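Local coordinates for SnoaL-like domain-containing protein (Xanthomonas campestris pv. campestris, PDB 3G8Z) that is of unknown function but adopts the cystatin-like fold of SnoaL-like proteins, a family that includes polyketide cyclases, at residues I25-I30 / D90-S95. Numbering follows the deposited sequence.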
loop_
_atom_site.group_PDB
_atom_site.type_symbol
_atom_site.label_atom_id
_atom_site.label_comp_id
_atom_site.label_asym_id
_atom_site.label_seq_id
_atom_site.Cartn_x
_atom_site.Cartn_y
_atom_site.Cartn_z
ATOM N N ILE A 25 13.795 0.765 9.003
ATOM C CA ILE A 25 13.098 -0.219 9.825
ATOM C C ILE A 25 12.362 -1.245 8.964
ATOM O O ILE A 25 12.402 -2.444 9.251
ATOM C CB ILE A 25 12.152 0.458 10.843
ATOM C CG1 ILE A 25 12.993 1.246 11.856
ATOM C CG2 ILE A 25 11.302 -0.591 11.563
ATOM C CD1 ILE A 25 12.310 2.505 12.365
ATOM N N ALA A 26 11.710 -0.782 7.890
ATOM C CA ALA A 26 10.988 -1.673 6.990
ATOM C C ALA A 26 11.944 -2.645 6.309
ATOM O O ALA A 26 11.619 -3.833 6.126
ATOM C CB ALA A 26 10.207 -0.868 5.956
ATOM N N LYS A 27 13.122 -2.153 5.928
ATOM C CA LYS A 27 14.118 -3.003 5.274
ATOM C C LYS A 27 14.630 -4.051 6.239
ATOM O O LYS A 27 14.884 -5.185 5.847
ATOM C CB LYS A 27 15.280 -2.164 4.732
ATOM C CG LYS A 27 14.880 -1.390 3.480
ATOM C CD LYS A 27 16.022 -0.556 2.918
ATOM C CE LYS A 27 15.665 0.014 1.562
ATOM N NZ LYS A 27 16.684 1.047 1.174
ATOM N N SER A 28 14.781 -3.674 7.504
ATOM C CA SER A 28 15.256 -4.617 8.519
ATOM C C SER A 28 14.234 -5.726 8.717
ATOM O O SER A 28 14.580 -6.907 8.863
ATOM C CB SER A 28 15.528 -3.873 9.838
ATOM O OG SER A 28 15.785 -4.784 10.883
ATOM N N TYR A 29 12.967 -5.324 8.725
ATOM C CA TYR A 29 11.841 -6.236 8.852
ATOM C C TYR A 29 11.803 -7.259 7.708
ATOM O O TYR A 29 11.684 -8.470 7.953
ATOM C CB TYR A 29 10.533 -5.420 8.910
ATOM C CG TYR A 29 9.272 -6.259 8.812
ATOM C CD1 TYR A 29 8.766 -6.903 9.933
ATOM C CD2 TYR A 29 8.605 -6.407 7.606
ATOM C CE1 TYR A 29 7.623 -7.669 9.855
ATOM C CE2 TYR A 29 7.463 -7.176 7.514
ATOM C CZ TYR A 29 6.982 -7.798 8.655
ATOM O OH TYR A 29 5.857 -8.579 8.584
ATOM N N ILE A 30 11.882 -6.775 6.465
ATOM C CA ILE A 30 11.881 -7.653 5.297
ATOM C C ILE A 30 13.114 -8.558 5.270
ATOM O O ILE A 30 12.996 -9.756 5.032
ATOM C CB ILE A 30 11.781 -6.867 3.978
ATOM C CG1 ILE A 30 10.452 -6.095 3.908
ATOM C CG2 ILE A 30 11.926 -7.810 2.760
ATOM C CD1 ILE A 30 9.212 -6.984 3.751
ATOM N N ASP A 90 10.559 -5.164 -3.965
ATOM C CA ASP A 90 10.785 -4.212 -5.030
ATOM C C ASP A 90 11.057 -2.828 -4.467
ATOM O O ASP A 90 12.218 -2.436 -4.350
ATOM C CB ASP A 90 9.610 -4.210 -5.983
ATOM C CG ASP A 90 9.420 -5.555 -6.652
ATOM O OD1 ASP A 90 10.406 -6.110 -7.170
ATOM O OD2 ASP A 90 8.292 -6.064 -6.635
ATOM N N ASP A 91 10.021 -2.093 -4.096
ATOM C CA ASP A 91 10.198 -0.722 -3.636
ATOM C C ASP A 91 9.724 -0.541 -2.200
ATOM O O ASP A 91 8.736 -1.136 -1.792
ATOM C CB ASP A 91 9.418 0.241 -4.540
ATOM C CG ASP A 91 10.023 0.361 -5.927
ATOM O OD1 ASP A 91 11.234 0.648 -6.022
ATOM O OD2 ASP A 91 9.293 0.183 -6.923
ATOM N N TYR A 92 10.438 0.299 -1.451
ATOM C CA TYR A 92 10.012 0.770 -0.137
ATOM C C TYR A 92 9.632 2.230 -0.262
ATOM O O TYR A 92 10.452 3.046 -0.684
ATOM C CB TYR A 92 11.149 0.674 0.877
ATOM C CG TYR A 92 11.630 -0.737 1.107
ATOM C CD1 TYR A 92 12.477 -1.364 0.205
ATOM C CD2 TYR A 92 11.262 -1.427 2.248
ATOM C CE1 TYR A 92 12.912 -2.667 0.428
ATOM C CE2 TYR A 92 11.693 -2.690 2.481
ATOM C CZ TYR A 92 12.506 -3.317 1.566
ATOM O OH TYR A 92 12.929 -4.591 1.850
HETATM N N MSE A 93 8.413 2.568 0.130
HETATM C CA MSE A 93 7.899 3.918 -0.043
HETATM C C MSE A 93 7.298 4.443 1.239
HETATM O O MSE A 93 6.551 3.723 1.911
HETATM C CB MSE A 93 6.825 3.875 -1.122
HETATM C CG MSE A 93 7.302 3.232 -2.411
HETATM SE SE MSE A 93 5.896 3.256 -3.699
HETATM C CE MSE A 93 6.557 1.937 -5.006
ATOM N N ALA A 94 7.615 5.689 1.592
ATOM C CA ALA A 94 7.139 6.242 2.853
ATOM C C ALA A 94 6.052 7.270 2.677
ATOM O O ALA A 94 6.118 8.122 1.794
ATOM C CB ALA A 94 8.305 6.875 3.647
ATOM N N SER A 95 5.065 7.223 3.559
ATOM C CA SER A 95 4.018 8.211 3.545
ATOM C C SER A 95 3.527 8.396 4.961
ATOM O O SER A 95 2.951 7.496 5.543
ATOM C CB SER A 95 2.895 7.761 2.627
ATOM O OG SER A 95 2.019 8.841 2.354
#
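The ring of Y92 carries K27 on one face and meets the backbone of A26 at its edge, joining the N-terminal helix 22-35 of the cystatin-like fold to strand 85-95, an edge strand of the chain's curved sheet. K27 CG sits 3.6 Å from the centroid of the Y92 ring, 12° off the ring normal, a CH-pi contact made with the aliphatic part of the lysine. Beyond CG the chain runs extended over the same face, and K27 CE comes within 3.7 Å of Y92 CD1. At the edge, near the ring plane, the carbonyl O of A26 lies 3.8 Å from Y92 CE2; it already accepts the helical bond from I30 N. The methyl of A26 rests against CD2 of the tyrosine and also packs on V99 and I101 of strand 98-109 and on L122 of strand 112-125. Y92 CB already points toward the helix, and with CG anti to the carbonyl carbon (chi1 -62°) the ring lies against K27; the axes of 25-30 and 90-95 run at 142° to each other. I30 receives the phenol end: its CG1 approaches the ring obliquely, while Y92 OH lies 3.3 Å from I30 CB and 3.5 Å from I30 CG2.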